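Local coordinates for protein diaminopimelate decarboxylase (Psychromonas ingrahamii, PDB 4XG1) that probably catalyses the decarboxylation of meso-diaminopimelate to L-lysine, the last step of lysine biosynthesis, with pyridoxal 5'-phosphate as cofactor, at residues E15-V19 / E20-K24; K24-G27 / T28-I32. All coordinates share one frame; numbering follows the deposited sequence.

Contact 1: E15-V19 / E20-K24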
loop_
_atom_site.group_PDB
_atom_site.type_symbol
_atom_site.label_atom_id
_atom_site.label_comp_id
_atom_site.label_asym_id
_atom_site.label_seq_id
_atom_site.Cartn_x
_atom_site.Cartn_y
_atom_site.Cartn_z
ATOM N N GLU B 15 -0.796 -26.870 -10.178
ATOM C CA GLU B 15 -0.728 -28.261 -9.751
ATOM C C GLU B 15 -1.774 -29.033 -10.593
ATOM O O GLU B 15 -1.800 -28.884 -11.826
ATOM C CB GLU B 15 -0.912 -28.347 -8.243
ATOM C CG GLU B 15 0.178 -27.573 -7.514
ATOM C CD GLU B 15 0.199 -27.767 -6.009
ATOM O OE1 GLU B 15 -0.435 -28.739 -5.514
ATOM O OE2 GLU B 15 0.840 -26.940 -5.316
ATOM N N GLY B 16 -2.685 -29.751 -9.960
ATOM C CA GLY B 16 -3.651 -30.549 -10.692
ATOM C C GLY B 16 -4.877 -29.839 -11.245
ATOM O O GLY B 16 -5.692 -30.466 -11.907
ATOM N N LEU B 17 -5.015 -28.535 -11.018
ATOM C CA LEU B 17 -6.247 -27.859 -11.372
ATOM C C LEU B 17 -6.067 -26.818 -12.460
ATOM O O LEU B 17 -5.079 -26.062 -12.480
ATOM C CB LEU B 17 -6.837 -27.205 -10.147
ATOM C CG LEU B 17 -7.491 -28.097 -9.098
ATOM C CD1 LEU B 17 -7.923 -27.220 -7.923
ATOM C CD2 LEU B 17 -8.700 -28.852 -9.651
ATOM N N PRO B 18 -7.005 -26.774 -13.388
ATOM C CA PRO B 18 -7.032 -25.632 -14.280
ATOM C C PRO B 18 -7.298 -24.329 -13.491
ATOM O O PRO B 18 -8.155 -24.298 -12.617
ATOM C CB PRO B 18 -8.205 -25.922 -15.239
ATOM C CG PRO B 18 -8.806 -27.202 -14.797
ATOM C CD PRO B 18 -8.190 -27.627 -13.504
ATOM N N VAL B 19 -6.583 -23.275 -13.845
ATOM C CA VAL B 19 -6.735 -22.012 -13.180
ATOM C C VAL B 19 -8.129 -21.475 -13.442
ATOM O O VAL B 19 -8.746 -20.967 -12.551
ATOM C CB VAL B 19 -5.635 -21.039 -13.627
ATOM C CG1 VAL B 19 -5.923 -19.623 -13.164
ATOM C CG2 VAL B 19 -4.284 -21.507 -13.095
ATOM N N GLU B 20 -8.645 -21.629 -14.651
ATOM C CA GLU B 20 -9.986 -21.139 -14.974
ATOM C C GLU B 20 -11.030 -21.713 -14.020
ATOM O O GLU B 20 -12.042 -21.086 -13.761
ATOM C CB GLU B 20 -10.361 -21.473 -16.419
ATOM C CG GLU B 20 -10.781 -22.918 -16.671
ATOM C CD GLU B 20 -11.013 -23.231 -18.150
ATOM O OE1 GLU B 20 -10.859 -24.407 -18.551
ATOM O OE2 GLU B 20 -11.351 -22.305 -18.924
ATOM N N GLN B 21 -10.787 -22.917 -13.523
ATOM C CA GLN B 21 -11.741 -23.602 -12.678
ATOM C C GLN B 21 -11.842 -22.943 -11.331
ATOM O O GLN B 21 -12.944 -22.768 -10.798
ATOM C CB GLN B 21 -11.327 -25.060 -12.484
ATOM C CG GLN B 21 -12.347 -25.921 -11.764
ATOM C CD GLN B 21 -12.020 -27.404 -11.898
ATOM O OE1 GLN B 21 -12.037 -27.964 -13.016
ATOM N NE2 GLN B 21 -11.735 -28.052 -10.775
ATOM N N VAL B 22 -10.700 -22.587 -10.763
ATOM C CA VAL B 22 -10.714 -21.929 -9.450
ATOM C C VAL B 22 -11.346 -20.529 -9.564
ATOM O O VAL B 22 -12.319 -20.230 -8.907
ATOM C CB VAL B 22 -9.330 -21.948 -8.766
ATOM C CG1 VAL B 22 -8.785 -23.372 -8.701
ATOM C CG2 VAL B 22 -8.336 -21.107 -9.507
ATOM N N VAL B 23 -10.875 -19.718 -10.472
ATOM C CA VAL B 23 -11.404 -18.389 -10.548
ATOM C C VAL B 23 -12.894 -18.332 -10.942
ATOM O O VAL B 23 -13.532 -17.277 -10.796
ATOM C CB VAL B 23 -10.565 -17.468 -11.461
ATOM C CG1 VAL B 23 -9.181 -17.315 -10.875
ATOM C CG2 VAL B 23 -10.513 -17.987 -12.889
ATOM N N LYS B 24 -13.436 -19.439 -11.453
ATOM C CA LYS B 24 -14.851 -19.495 -11.814
ATOM C C LYS B 24 -15.661 -19.510 -10.540
ATOM O O LYS B 24 -16.672 -18.823 -10.470
ATOM C CB LYS B 24 -15.215 -20.722 -12.667
#
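Gln21 lays its side chain obliquely across the ring of Pro18, the residue at the N-cap of helix 19-26. With CG anti to the backbone N (chi1 -172°) the extended chain runs back toward the strand before the helix, placing Gln21 OE1 3.8 Å from Pro18 CG. The other end of the amide reaches further back, Gln21 NE2 lying 3.3 Å from Leu17 CD2, with the two side chains at about a right angle. Deeper in, Leu17 CD1 meets Val22 CG1 at 4.0 Å. Backbone bonds start the helix: Gln21 N donates to Pro18 O (3.1 Å) from above the carbonyl plane, a bent bond (N-H...O 138°), and the following one, Val23 N to Val19 O at 3.2 Å, is nearly straight (171°). At Pro18, an alanine here would probably leave the amide of Gln21 without the ring carbons it lies against and the backbone before the helix less restrained. Glu20, whose carboxylate diverges from the Gln21 amide, forms a salt bridge with Arg11. Proline thus serves the first turn twice, its carbonyl taking a helical N-H and its ring carbons supporting a solvent-facing glutamine.

Contact 2: K24-G27 / T28-I32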
loop_
_atom_site.group_PDB
_atom_site.type_symbol
_atom_site.label_atom_id
_atom_site.label_comp_id
_atom_site.label_asym_id
_atom_site.label_seq_id
_atom_site.Cartn_x
_atom_site.Cartn_y
_atom_site.Cartn_z
ATOM N N LYS B 24 -13.436 -19.439 -11.453
ATOM C CA LYS B 24 -14.851 -19.495 -11.814
ATOM C C LYS B 24 -15.661 -19.510 -10.540
ATOM O O LYS B 24 -16.672 -18.823 -10.470
ATOM C CB LYS B 24 -15.215 -20.722 -12.667
ATOM N N LYS B 25 -15.207 -20.255 -9.529
ATOM C CA LYS B 25 -15.914 -20.284 -8.256
ATOM C C LYS B 25 -15.752 -18.932 -7.540
ATOM O O LYS B 25 -16.736 -18.326 -7.132
ATOM C CB LYS B 25 -15.497 -21.489 -7.357
ATOM C CG LYS B 25 -14.266 -21.312 -6.447
ATOM C CD LYS B 25 -14.080 -22.447 -5.430
ATOM C CE LYS B 25 -12.644 -22.468 -4.892
ATOM N NZ LYS B 25 -12.476 -23.435 -3.771
ATOM N N THR B 26 -14.509 -18.474 -7.395
ATOM C CA THR B 26 -14.182 -17.333 -6.556
ATOM C C THR B 26 -14.380 -15.974 -7.227
ATOM O O THR B 26 -14.531 -14.981 -6.548
ATOM C CB THR B 26 -12.711 -17.430 -6.083
ATOM O OG1 THR B 26 -12.491 -16.521 -4.999
ATOM C CG2 THR B 26 -11.777 -17.070 -7.201
ATOM N N GLY B 27 -14.312 -15.928 -8.550
ATOM C CA GLY B 27 -14.242 -14.668 -9.274
ATOM C C GLY B 27 -12.848 -14.028 -9.220
ATOM O O GLY B 27 -11.965 -14.445 -8.470
ATOM N N THR B 28 -12.670 -12.956 -9.969
ATOM C CA THR B 28 -11.454 -12.187 -9.948
ATOM C C THR B 28 -11.713 -10.821 -9.305
ATOM O O THR B 28 -12.847 -10.350 -9.328
ATOM C CB THR B 28 -10.949 -11.968 -11.389
ATOM O OG1 THR B 28 -12.000 -11.416 -12.193
ATOM C CG2 THR B 28 -10.524 -13.281 -11.954
ATOM N N PRO B 29 -10.686 -10.148 -8.797
ATOM C CA PRO B 29 -9.314 -10.635 -8.788
ATOM C C PRO B 29 -9.084 -11.649 -7.730
ATOM O O PRO B 29 -9.835 -11.696 -6.727
ATOM C CB PRO B 29 -8.488 -9.399 -8.445
ATOM C CG PRO B 29 -9.460 -8.488 -7.786
ATOM C CD PRO B 29 -10.741 -8.709 -8.513
ATOM N N ALA B 30 -8.087 -12.489 -7.963
ATOM C CA ALA B 30 -7.817 -13.573 -7.030
ATOM C C ALA B 30 -6.356 -13.937 -7.021
ATOM O O ALA B 30 -5.734 -14.095 -8.066
ATOM C CB ALA B 30 -8.630 -14.785 -7.399
ATOM N N TYR B 31 -5.798 -14.046 -5.831
ATOM C CA TYR B 31 -4.448 -14.569 -5.678
ATOM C C TYR B 31 -4.562 -16.063 -5.580
ATOM O O TYR B 31 -5.441 -16.563 -4.861
ATOM C CB TYR B 31 -3.793 -14.044 -4.403
ATOM C CG TYR B 31 -3.127 -12.693 -4.575
ATOM C CD1 TYR B 31 -1.859 -12.594 -5.152
ATOM C CD2 TYR B 31 -3.733 -11.522 -4.100
ATOM C CE1 TYR B 31 -1.240 -11.386 -5.303
ATOM C CE2 TYR B 31 -3.094 -10.309 -4.232
ATOM C CZ TYR B 31 -1.863 -10.242 -4.836
ATOM O OH TYR B 31 -1.188 -9.028 -4.962
ATOM N N ILE B 32 -3.662 -16.762 -6.272
ATOM C CA ILE B 32 -3.649 -18.211 -6.225
ATOM C C ILE B 32 -2.281 -18.728 -5.897
ATOM O O ILE B 32 -1.302 -18.331 -6.540
ATOM C CB ILE B 32 -4.093 -18.792 -7.577
ATOM C CG1 ILE B 32 -5.546 -18.422 -7.844
ATOM C CG2 ILE B 32 -4.000 -20.321 -7.566
ATOM C CD1 ILE B 32 -6.046 -18.805 -9.217
#
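The link from the C-terminal end of helix 19-26 into strand 30-34 is a tight reversal through Gly27, Thr28 and a cis peptide bond to Pro29, and it brings the chain into the mixed sheet. Contact across it is small and centred on the methyl group of Ala30. Ala30 CB points back at the helix end and lies 3.5 Å from Gly27 O. The same methyl meets the tip of Thr26 at 3.9 Å, measured from Ala30 CB to Thr26 CG2. Thr26 turns its CG2 methyl to the strand because OG1 stands anti to the backbone N (chi1 -165°). Gly27 is where the helix ends, and its positive phi of 77° is a conformation that favours glycine. Thr28 turns its CB away from residues 24-27, yet Thr28 CG2 lies 3.7 Å from Gly27 C, beside the turn, while its hydroxyl is hydrogen-bonded to Asp305. Arg406 bonds to both sides of the bend, NH1 to Pro29 O and NH2 to Thr26 O. Strand 30-34 then pairs on one edge with strand 284-294, through Ala30 and Val287, and on the other with strand 391-396, through the backbone of Tyr31. Small groups thus do the touching within the bend itself, methyl against methyl and methyl against a carbonyl oxygen, whereas its polar groups look to other parts of the chain: the carbonyls of Thr26 and Pro29 are bonded to Arg406 and the Thr28 hydroxyl to Asp305.

Overall arrangement
From the N terminus, the chain leaves the small antiparallel sheet at strand 17-18 and enters helix 19-26, where contact 1 starts the first turn. Contact 2 follows directly at the far end of that helix, turning the chain into strand 30-34. The two share Lys24 and run in series, neither nesting nor crossing, with centres about 9 Å apart. Their inner faces meet because the strand folds back under the helix: Ile32 CD1 lies 3.3 Å from Val22 CG2 and 3.8 Å from Val23 CG1. Together they join the N-terminal strands to the mixed sheet, away from the cofactor site of the parallel barrel.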